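Local atomic coordinates of serine-rich secreted cell wall anchored (LPXTG-motif ) protein (Lactobacillus reuteri ATCC 53608, PDB entry 5NXK), a protein that probably acts as a cell-wall-anchored bacterial adhesin, its beta-solenoid binding region mediating attachment of the gut bacterium to host surfaces. Residues Asp104-Gly109 and Thr131-Lys136; Glu214-Thr219 and Lys242-Val247; Tyr221-Asp226 and Asp248-Ile253. All coordinates share one frame; numbering follows the deposited sequence.

Overall arrangement
All three contacts join successive coils of one right-handed parallel beta-solenoid, each pairing a segment with its counterpart 25 to 30 residues further along the chain. Contacts 1 and 2 both reach the same long parallel sheet, their centres about 16 Å apart and their nearest atoms about 5 Å apart, so they do not touch. Contact 3 belongs to a different, shorter parallel sheet, with its centre about 21 Å from that of contact 1. Contacts 2 and 3 adjoin, about 12 Å between centres, because 214-219 runs on towards 221-226 and 242-247 leads directly into 248-253; S244 O and N222 ND2, 3.0 Å apart, probably form a hydrogen bond across the corner.

Contact 1 (Asp104-Gly109 and Thr131-Lys136); sequences DVTAYG and TLNSVK
Two neighbouring coils of the beta-solenoid meet here as parallel strands, 105-109 and 131-134, whose axes approach to 4.7 Å at an angle of only 6°. The backbone register is regular: T106 pairs with T131, A107 with L132, Y108 with N133 and G109 with S134. Successive backbone hydrogen bonds from T131 N to V105 O, A107 N to T131 O, N133 N to A107 O, G109 N to N133 O and V135 N to G109 O stitch the coils together. The side chain of N133 adds a further grip. With CG beside the backbone N and anti to the carbonyl carbon (chi1 -59°), its ND2 turns back to A107 O at 3.1 Å, approaching from above the carbonyl plane. A107 O thus accepts two N-H groups of one residue. The same amide lies along the Y108 ring, their planes 14° apart, with ND2 3.4 Å above the ring and offset toward its rim. Y108 CG likewise lies beside its backbone N, so the two side chains run alongside each other and point the same way. On the other sheet face, L132 CD2 reaches A107 CB at 3.9 Å, and both side chains rest on L112 in the solenoid interior. Further out, an asparagine hydrogen bond from N180 to N133 OD1 links N133 to the next coil, and a ring contact with Y82 links Y108 to the previous one. One water joins the polar ends, 2.8 Å from Y108 OH and accepting a hydrogen bond from N133 ND2.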
loop_
_atom_site.group_PDB
_atom_site.type_symbol
_atom_site.label_atom_id
_atom_site.label_comp_id
_atom_site.label_asym_id
_atom_site.label_seq_id
_atom_site.Cartn_x
_atom_site.Cartn_y
_atom_site.Cartn_z
ATOM N N ASP A 104 9.693 9.122 3.746
ATOM C CA ASP A 104 10.965 9.189 3.020
ATOM C C ASP A 104 11.554 7.796 2.828
ATOM O O ASP A 104 12.733 7.555 3.047
ATOM C CB ASP A 104 11.952 10.109 3.747
ATOM C CG ASP A 104 11.457 11.551 3.802
ATOM O OD1 ASP A 104 10.897 12.022 2.790
ATOM O OD2 ASP A 104 11.607 12.212 4.848
ATOM N N VAL A 105 10.705 6.886 2.380
ATOM C CA VAL A 105 11.098 5.508 2.177
ATOM C C VAL A 105 11.230 5.210 0.688
ATOM O O VAL A 105 10.476 5.741 -0.128
ATOM C CB VAL A 105 10.074 4.557 2.826
ATOM C CG1 VAL A 105 10.139 3.157 2.222
ATOM C CG2 VAL A 105 10.269 4.524 4.344
ATOM N N THR A 106 12.213 4.386 0.341
ATOM C CA THR A 106 12.303 3.803 -0.983
ATOM C C THR A 106 12.109 2.301 -0.831
ATOM O O THR A 106 12.755 1.698 0.007
ATOM C CB THR A 106 13.669 4.134 -1.642
ATOM O OG1 THR A 106 13.820 5.556 -1.710
ATOM C CG2 THR A 106 13.761 3.563 -3.045
ATOM N N ALA A 107 11.231 1.683 -1.618
ATOM C CA ALA A 107 10.960 0.263 -1.415
ATOM C C ALA A 107 11.003 -0.541 -2.700
ATOM O O ALA A 107 10.599 -0.062 -3.769
ATOM C CB ALA A 107 9.589 0.068 -0.734
ATOM N N TYR A 108 11.451 -1.785 -2.575
ATOM C CA TYR A 108 11.471 -2.707 -3.696
ATOM C C TYR A 108 10.856 -4.023 -3.264
ATOM O O TYR A 108 11.201 -4.551 -2.212
ATOM C CB TYR A 108 12.909 -2.925 -4.197
ATOM C CG TYR A 108 13.583 -1.653 -4.672
ATOM C CD1 TYR A 108 14.232 -0.809 -3.774
ATOM C CD2 TYR A 108 13.562 -1.294 -6.018
ATOM C CE1 TYR A 108 14.835 0.350 -4.197
ATOM C CE2 TYR A 108 14.161 -0.127 -6.452
ATOM C CZ TYR A 108 14.796 0.693 -5.533
ATOM O OH TYR A 108 15.394 1.856 -5.954
ATOM N N GLY A 109 9.968 -4.572 -4.086
ATOM C CA GLY A 109 9.349 -5.849 -3.774
ATOM C C GLY A 109 8.400 -6.217 -4.886
ATOM O O GLY A 109 8.231 -5.443 -5.824
ATOM N N THR A 131 9.061 6.527 -2.579
ATOM C CA THR A 131 9.032 5.846 -3.854
ATOM C C THR A 131 8.930 4.353 -3.630
ATOM O O THR A 131 9.754 3.749 -2.935
ATOM C CB THR A 131 10.287 6.163 -4.691
ATOM O OG1 THR A 131 10.381 7.581 -4.868
ATOM C CG2 THR A 131 10.205 5.499 -6.065
ATOM N N LEU A 132 7.903 3.768 -4.222
ATOM C CA LEU A 132 7.626 2.351 -4.082
ATOM C C LEU A 132 7.825 1.652 -5.424
ATOM O O LEU A 132 7.288 2.105 -6.439
ATOM C CB LEU A 132 6.197 2.156 -3.572
ATOM C CG LEU A 132 5.833 2.979 -2.323
ATOM C CD1 LEU A 132 4.382 2.755 -1.974
ATOM C CD2 LEU A 132 6.710 2.593 -1.133
ATOM N N ASN A 133 8.584 0.558 -5.440
ATOM C CA ASN A 133 8.878 -0.118 -6.696
ATOM C C ASN A 133 8.425 -1.573 -6.683
ATOM O O ASN A 133 8.930 -2.379 -5.914
ATOM C CB ASN A 133 10.377 -0.037 -6.999
ATOM C CG ASN A 133 10.869 1.398 -7.103
ATOM O OD1 ASN A 133 10.732 2.047 -8.146
ATOM N ND2 ASN A 133 11.408 1.915 -6.002
ATOM N N SER A 134 7.437 -1.897 -7.500
ATOM C CA SER A 134 7.029 -3.284 -7.662
ATOM C C SER A 134 7.838 -3.885 -8.813
ATOM O O SER A 134 7.641 -3.532 -9.969
ATOM C CB SER A 134 5.526 -3.393 -7.914
ATOM O OG SER A 134 5.134 -4.745 -8.073
ATOM N N VAL A 135 8.750 -4.789 -8.471
ATOM C CA VAL A 135 9.724 -5.349 -9.403
ATOM C C VAL A 135 9.750 -6.877 -9.334
ATOM O O VAL A 135 9.333 -7.470 -8.335
ATOM C CB VAL A 135 11.141 -4.828 -9.111
ATOM C CG1 VAL A 135 11.211 -3.331 -9.331
ATOM C CG2 VAL A 135 11.549 -5.185 -7.691
ATOM N N LYS A 136 10.241 -7.508 -10.398
ATOM C CA LYS A 136 10.290 -8.967 -10.466
ATOM C C LYS A 136 11.534 -9.489 -9.771
ATOM O O LYS A 136 11.614 -10.652 -9.369
ATOM C CB LYS A 136 10.271 -9.442 -11.922
ATOM C CG LYS A 136 8.940 -9.262 -12.617
ATOM C CD LYS A 136 8.942 -9.945 -13.973
ATOM C CE LYS A 136 7.532 -10.068 -14.524
ATOM N NZ LYS A 136 7.067 -8.774 -15.086
HETATM O O HOH W 1 13.447 3.829 -6.435
#

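Contact 2 (Glu214-Thr219 and Lys242-Val247); sequences ENIGNT and KMSAKV
S244 carries OG between its backbone N and carbonyl carbon (chi1 64°), which turns the hydroxyl toward the backbone N of I216, while I216 sets CG1 anti to its own backbone N (chi1 -164°) and so sends it over to A245 O. Here, at a corner of the beta-solenoid, strand pairing between coils gives way to a loop: E214 still forms a parallel bridge with S244, and N215 N donates to S244 O at 3.0 Å. I216 N makes a weak hydrogen bond to S244 OG, whose oxygen also lies 3.3 Å from I216 CB. I216 CG1 packs against the A245 carbonyl, 3.6 Å from A245 O. Within the turn, N215 O accepts from both N218 N and T219 N, and the N215 side chain is anchored by D187, L179 and N181 of the preceding coil. That fixed turn presents T219 O to the next coil. K246 then stretches fully extended beneath the loop carbonyls, its CG 3.4 Å from I216 O and its CE 3.6 Å from both G217 O and N218 O, a contact of methylene carbons with carbonyl oxygens. The corner is closed by a nearly straight hydrogen bond, K246 N to T219 O, 2.7 Å with an angle of 177° at the hydrogen.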
loop_
_atom_site.group_PDB
_atom_site.type_symbol
_atom_site.label_atom_id
_atom_site.label_comp_id
_atom_site.label_asym_id
_atom_site.label_seq_id
_atom_site.Cartn_x
_atom_site.Cartn_y
_atom_site.Cartn_z
ATOM N N GLU A 214 2.609 6.190 -13.078
ATOM C CA GLU A 214 2.595 6.170 -14.532
ATOM C C GLU A 214 3.079 4.807 -14.999
ATOM O O GLU A 214 4.251 4.626 -15.299
ATOM C CB GLU A 214 3.477 7.293 -15.072
ATOM C CG GLU A 214 2.855 8.666 -14.832
ATOM C CD GLU A 214 3.730 9.808 -15.316
ATOM O OE1 GLU A 214 4.931 9.845 -14.957
ATOM O OE2 GLU A 214 3.207 10.683 -16.031
ATOM N N ASN A 215 2.153 3.858 -15.081
ATOM C CA ASN A 215 2.505 2.456 -15.233
ATOM C C ASN A 215 1.785 1.802 -16.397
ATOM O O ASN A 215 1.526 0.595 -16.394
ATOM C CB ASN A 215 2.201 1.731 -13.925
ATOM C CG ASN A 215 3.095 2.206 -12.790
ATOM O OD1 ASN A 215 4.310 2.317 -12.965
ATOM N ND2 ASN A 215 2.502 2.488 -11.623
ATOM N N ILE A 216 1.505 2.614 -17.409
ATOM C CA ILE A 216 0.752 2.187 -18.576
ATOM C C ILE A 216 1.472 1.058 -19.340
ATOM O O ILE A 216 0.840 0.290 -20.062
ATOM C CB ILE A 216 0.473 3.404 -19.504
ATOM C CG1 ILE A 216 -0.621 3.087 -20.522
ATOM C CG2 ILE A 216 1.750 3.901 -20.172
ATOM C CD1 ILE A 216 -1.339 4.318 -21.009
ATOM N N GLY A 217 2.785 0.953 -19.177
ATOM C CA GLY A 217 3.536 -0.139 -19.784
ATOM C C GLY A 217 3.313 -1.493 -19.111
ATOM O O GLY A 217 3.679 -2.538 -19.654
ATOM N N ASN A 218 2.681 -1.493 -17.941
ATOM C CA ASN A 218 2.667 -2.693 -17.108
ATOM C C ASN A 218 1.349 -2.972 -16.392
ATOM O O ASN A 218 0.828 -4.080 -16.427
ATOM C CB ASN A 218 3.774 -2.593 -16.059
ATOM C CG ASN A 218 3.700 -3.704 -15.018
ATOM O OD1 ASN A 218 4.327 -4.756 -15.176
ATOM N ND2 ASN A 218 2.923 -3.478 -13.952
ATOM N N THR A 219 0.833 -1.957 -15.718
ATOM C CA THR A 219 -0.272 -2.127 -14.781
ATOM C C THR A 219 -1.629 -2.169 -15.479
ATOM O O THR A 219 -1.873 -1.405 -16.407
ATOM C CB THR A 219 -0.228 -0.995 -13.757
ATOM O OG1 THR A 219 0.970 -1.121 -12.981
ATOM C CG2 THR A 219 -1.426 -1.025 -12.838
ATOM N N LYS A 242 -1.005 12.041 -11.170
ATOM C CA LYS A 242 -0.742 11.596 -12.532
ATOM C C LYS A 242 -0.719 10.089 -12.538
ATOM O O LYS A 242 0.132 9.492 -11.881
ATOM C CB LYS A 242 0.610 12.094 -13.062
ATOM C CG LYS A 242 0.809 13.579 -13.215
ATOM C CD LYS A 242 2.267 13.811 -13.629
ATOM C CE LYS A 242 2.463 15.087 -14.419
ATOM N NZ LYS A 242 2.468 16.281 -13.539
ATOM N N MET A 243 -1.652 9.465 -13.246
ATOM C CA MET A 243 -1.675 8.011 -13.305
ATOM C C MET A 243 -1.954 7.491 -14.711
ATOM O O MET A 243 -2.725 8.086 -15.475
ATOM C CB MET A 243 -2.718 7.431 -12.321
ATOM C CG MET A 243 -2.618 7.972 -10.897
ATOM S SD MET A 243 -3.669 7.103 -9.708
ATOM C CE MET A 243 -5.292 7.363 -10.358
ATOM N N SER A 244 -1.364 6.344 -15.025
ATOM C CA SER A 244 -1.682 5.665 -16.270
ATOM C C SER A 244 -1.620 4.152 -16.066
ATOM O O SER A 244 -0.824 3.663 -15.275
ATOM C CB SER A 244 -0.730 6.093 -17.386
ATOM O OG SER A 244 0.601 5.708 -17.080
ATOM N N ALA A 245 -2.481 3.430 -16.778
ATOM C CA ALA A 245 -2.579 1.977 -16.673
ATOM C C ALA A 245 -3.153 1.453 -17.977
ATOM O O ALA A 245 -3.680 2.234 -18.760
ATOM C CB ALA A 245 -3.453 1.569 -15.495
ATOM N N LYS A 246 -3.056 0.148 -18.225
ATOM C CA LYS A 246 -3.579 -0.391 -19.482
ATOM C C LYS A 246 -5.103 -0.327 -19.529
ATOM O O LYS A 246 -5.675 0.043 -20.553
ATOM C CB LYS A 246 -3.112 -1.836 -19.705
ATOM C CG LYS A 246 -1.603 -2.009 -19.806
ATOM C CD LYS A 246 -1.248 -3.494 -19.923
ATOM C CE LYS A 246 0.248 -3.714 -19.996
ATOM N NZ LYS A 246 0.595 -5.165 -19.930
ATOM N N VAL A 247 -5.761 -0.696 -18.431
ATOM C CA VAL A 247 -7.216 -0.859 -18.467
ATOM C C VAL A 247 -7.972 0.282 -17.785
ATOM O O VAL A 247 -8.614 1.073 -18.463
ATOM C CB VAL A 247 -7.644 -2.189 -17.832
ATOM C CG1 VAL A 247 -9.121 -2.428 -18.093
ATOM C CG2 VAL A 247 -6.817 -3.349 -18.416
#

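Contact 3 (Tyr221-Asp226 and Asp248-Ile253); sequences YNIKLD and DNVRII
A short parallel sheet of the beta-solenoid, entered through a corner in the chain, pairs 221-226 with 248-253 of the next coil. Asparagine side chains hydrogen-bond in register at that corner: N222 and N249 both hold CG beside the backbone N, their amides are nearly coplanar, and N249 ND2 donates to N222 OD1 at 2.9 Å, almost straight along the C=O axis. N222 ND2 in turn donates to D187 and to S244 O, and N249 OD1 accepts from N282, a row of hydrogen-bonded asparagines as known from parallel beta-helices. Backbone hydrogen bonds flank it, N222 N to D248 O and I223 N to N249 O, followed by R251 N to I223 O and L225 N to R251 O. One face of the sheet is polar and aromatic. R251, with CG anti to its backbone N and a bend at chi2 (141°), lays its CD 3.8 Å from the centroid of the Y221 ring in a CH-pi contact over the face. The guanidinium continues at 20° to the ring, so that Y221 OH sits 3.4 Å above its plane while I253 CD1 covers the opposite face. Its rotation is fixed at the edge: NH1 donates in plane to the syn lone pair of D248 OD2, a 2.7 Å salt bridge, and NH2 forms a second with D156. K224 NZ lies 4.0 Å from R251 NE; these like charges are bridged by a water accepting from K224 NZ and R251 NH2, and D248 and D156 probably ease the repulsion. The opposite face is apolar, with L225 CD1 meeting V250 CG1 at 3.9 Å and also packing beside I252 CD1. In the interior, I223 and V250 rest on F233 of strand 230-235, while strands 186-191 and 283-285 flank the pair as the preceding and following rungs of the sheet.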
loop_
_atom_site.group_PDB
_atom_site.type_symbol
_atom_site.label_atom_id
_atom_site.label_comp_id
_atom_site.label_asym_id
_atom_site.label_seq_id
_atom_site.Cartn_x
_atom_site.Cartn_y
_atom_site.Cartn_z
ATOM N N TYR A 221 -4.767 -2.034 -13.562
ATOM C CA TYR A 221 -5.525 -1.018 -12.818
ATOM C C TYR A 221 -4.603 -0.314 -11.834
ATOM O O TYR A 221 -3.890 -0.978 -11.091
ATOM C CB TYR A 221 -6.684 -1.609 -12.012
ATOM C CG TYR A 221 -7.366 -2.819 -12.572
ATOM C CD1 TYR A 221 -7.850 -2.841 -13.867
ATOM C CD2 TYR A 221 -7.543 -3.950 -11.782
ATOM C CE1 TYR A 221 -8.485 -3.959 -14.370
ATOM C CE2 TYR A 221 -8.173 -5.069 -12.273
ATOM C CZ TYR A 221 -8.640 -5.074 -13.568
ATOM O OH TYR A 221 -9.275 -6.194 -14.059
ATOM N N ASN A 222 -4.612 1.018 -11.806
ATOM C CA ASN A 222 -3.811 1.718 -10.801
ATOM C C ASN A 222 -4.377 1.487 -9.392
ATOM O O ASN A 222 -3.652 1.146 -8.460
ATOM C CB ASN A 222 -3.751 3.218 -11.089
ATOM C CG ASN A 222 -3.054 3.535 -12.404
ATOM O OD1 ASN A 222 -3.666 4.088 -13.306
ATOM N ND2 ASN A 222 -1.772 3.179 -12.512
ATOM N N ILE A 223 -5.676 1.703 -9.247
ATOM C CA ILE A 223 -6.334 1.582 -7.954
ATOM C C ILE A 223 -7.574 0.709 -8.087
ATOM O O ILE A 223 -8.455 0.976 -8.894
ATOM C CB ILE A 223 -6.736 2.953 -7.375
ATOM C CG1 ILE A 223 -5.517 3.872 -7.233
ATOM C CG2 ILE A 223 -7.427 2.786 -6.016
ATOM C CD1 ILE A 223 -5.894 5.301 -6.780
ATOM N N LYS A 224 -7.617 -0.362 -7.313
ATOM C CA LYS A 224 -8.790 -1.201 -7.292
ATOM C C LYS A 224 -9.389 -1.147 -5.897
ATOM O O LYS A 224 -8.726 -1.474 -4.908
ATOM C CB LYS A 224 -8.464 -2.645 -7.703
ATOM C CG LYS A 224 -9.727 -3.451 -7.915
ATOM C CD LYS A 224 -9.503 -4.910 -8.278
ATOM C CE LYS A 224 -10.857 -5.542 -8.595
ATOM N NZ LYS A 224 -10.846 -6.308 -9.854
ATOM N N LEU A 225 -10.642 -0.714 -5.830
ATOM C CA LEU A 225 -11.327 -0.489 -4.563
ATOM C C LEU A 225 -12.437 -1.540 -4.423
ATOM O O LEU A 225 -13.335 -1.611 -5.268
ATOM C CB LEU A 225 -11.902 0.936 -4.513
ATOM C CG LEU A 225 -10.907 2.111 -4.590
ATOM C CD1 LEU A 225 -11.640 3.454 -4.724
ATOM C CD2 LEU A 225 -9.935 2.136 -3.405
ATOM N N ASP A 226 -12.347 -2.376 -3.388
ATOM C CA ASP A 226 -13.299 -3.461 -3.166
ATOM C C ASP A 226 -13.807 -3.464 -1.717
ATOM O O ASP A 226 -13.850 -4.514 -1.071
ATOM C CB ASP A 226 -12.659 -4.813 -3.510
ATOM C CG ASP A 226 -12.654 -5.100 -5.012
ATOM O OD1 ASP A 226 -13.683 -4.841 -5.681
ATOM O OD2 ASP A 226 -11.608 -5.553 -5.529
ATOM N N ASP A 248 -7.897 0.374 -16.459
ATOM C CA ASP A 248 -8.612 1.430 -15.722
ATOM C C ASP A 248 -7.664 2.139 -14.760
ATOM O O ASP A 248 -6.723 1.534 -14.273
ATOM C CB ASP A 248 -9.800 0.877 -14.912
ATOM C CG ASP A 248 -10.726 -0.031 -15.723
ATOM O OD1 ASP A 248 -11.114 0.318 -16.859
ATOM O OD2 ASP A 248 -11.114 -1.086 -15.179
ATOM N N ASN A 249 -7.904 3.415 -14.469
ATOM C CA ASN A 249 -7.103 4.061 -13.417
ATOM C C ASN A 249 -7.677 3.758 -12.034
ATOM O O ASN A 249 -6.937 3.397 -11.118
ATOM C CB ASN A 249 -7.013 5.566 -13.628
ATOM C CG ASN A 249 -6.455 5.925 -14.979
ATOM O OD1 ASN A 249 -7.134 6.553 -15.795
ATOM N ND2 ASN A 249 -5.220 5.514 -15.237
ATOM N N VAL A 250 -8.997 3.895 -11.886
ATOM C CA VAL A 250 -9.672 3.489 -10.649
ATOM C C VAL A 250 -10.805 2.546 -10.995
ATOM O O VAL A 250 -11.651 2.846 -11.845
ATOM C CB VAL A 250 -10.240 4.676 -9.836
ATOM C CG1 VAL A 250 -10.884 4.163 -8.526
ATOM C CG2 VAL A 250 -9.148 5.696 -9.542
ATOM N N ARG A 251 -10.816 1.396 -10.335
ATOM C CA ARG A 251 -11.832 0.397 -10.605
ATOM C C ARG A 251 -12.669 0.091 -9.371
ATOM O O ARG A 251 -12.139 -0.306 -8.345
ATOM C CB ARG A 251 -11.173 -0.874 -11.106
ATOM C CG ARG A 251 -12.094 -2.052 -11.350
ATOM C CD ARG A 251 -11.545 -2.692 -12.608
ATOM N NE ARG A 251 -12.095 -3.987 -12.923
ATOM C CZ ARG A 251 -12.243 -4.443 -14.160
ATOM N NH1 ARG A 251 -11.911 -3.688 -15.208
ATOM N NH2 ARG A 251 -12.744 -5.654 -14.347
ATOM N N ILE A 252 -13.980 0.295 -9.482
ATOM C CA ILE A 252 -14.901 -0.066 -8.417
ATOM C C ILE A 252 -15.964 -1.002 -8.969
ATOM O O ILE A 252 -17.008 -0.565 -9.450
ATOM C CB ILE A 252 -15.563 1.155 -7.797
ATOM C CG1 ILE A 252 -14.505 2.228 -7.501
ATOM C CG2 ILE A 252 -16.319 0.746 -6.512
ATOM C CD1 ILE A 252 -15.066 3.507 -6.942
ATOM N N ILE A 253 -15.672 -2.293 -8.896
ATOM C CA ILE A 253 -16.567 -3.338 -9.376
ATOM C C ILE A 253 -16.613 -4.432 -8.312
ATOM O O ILE A 253 -15.568 -4.960 -7.929
ATOM C CB ILE A 253 -16.088 -3.922 -10.740
ATOM C CG1 ILE A 253 -16.167 -2.855 -11.846
ATOM C CG2 ILE A 253 -16.931 -5.126 -11.136
ATOM C CD1 ILE A 253 -15.656 -3.355 -13.230
HETATM O O HOH W 2 -14.042 -6.954 -8.888
HETATM O O HOH W 3 -13.192 -6.729 -11.674
HETATM O O HOH W 4 -13.161 -3.082 -7.763
#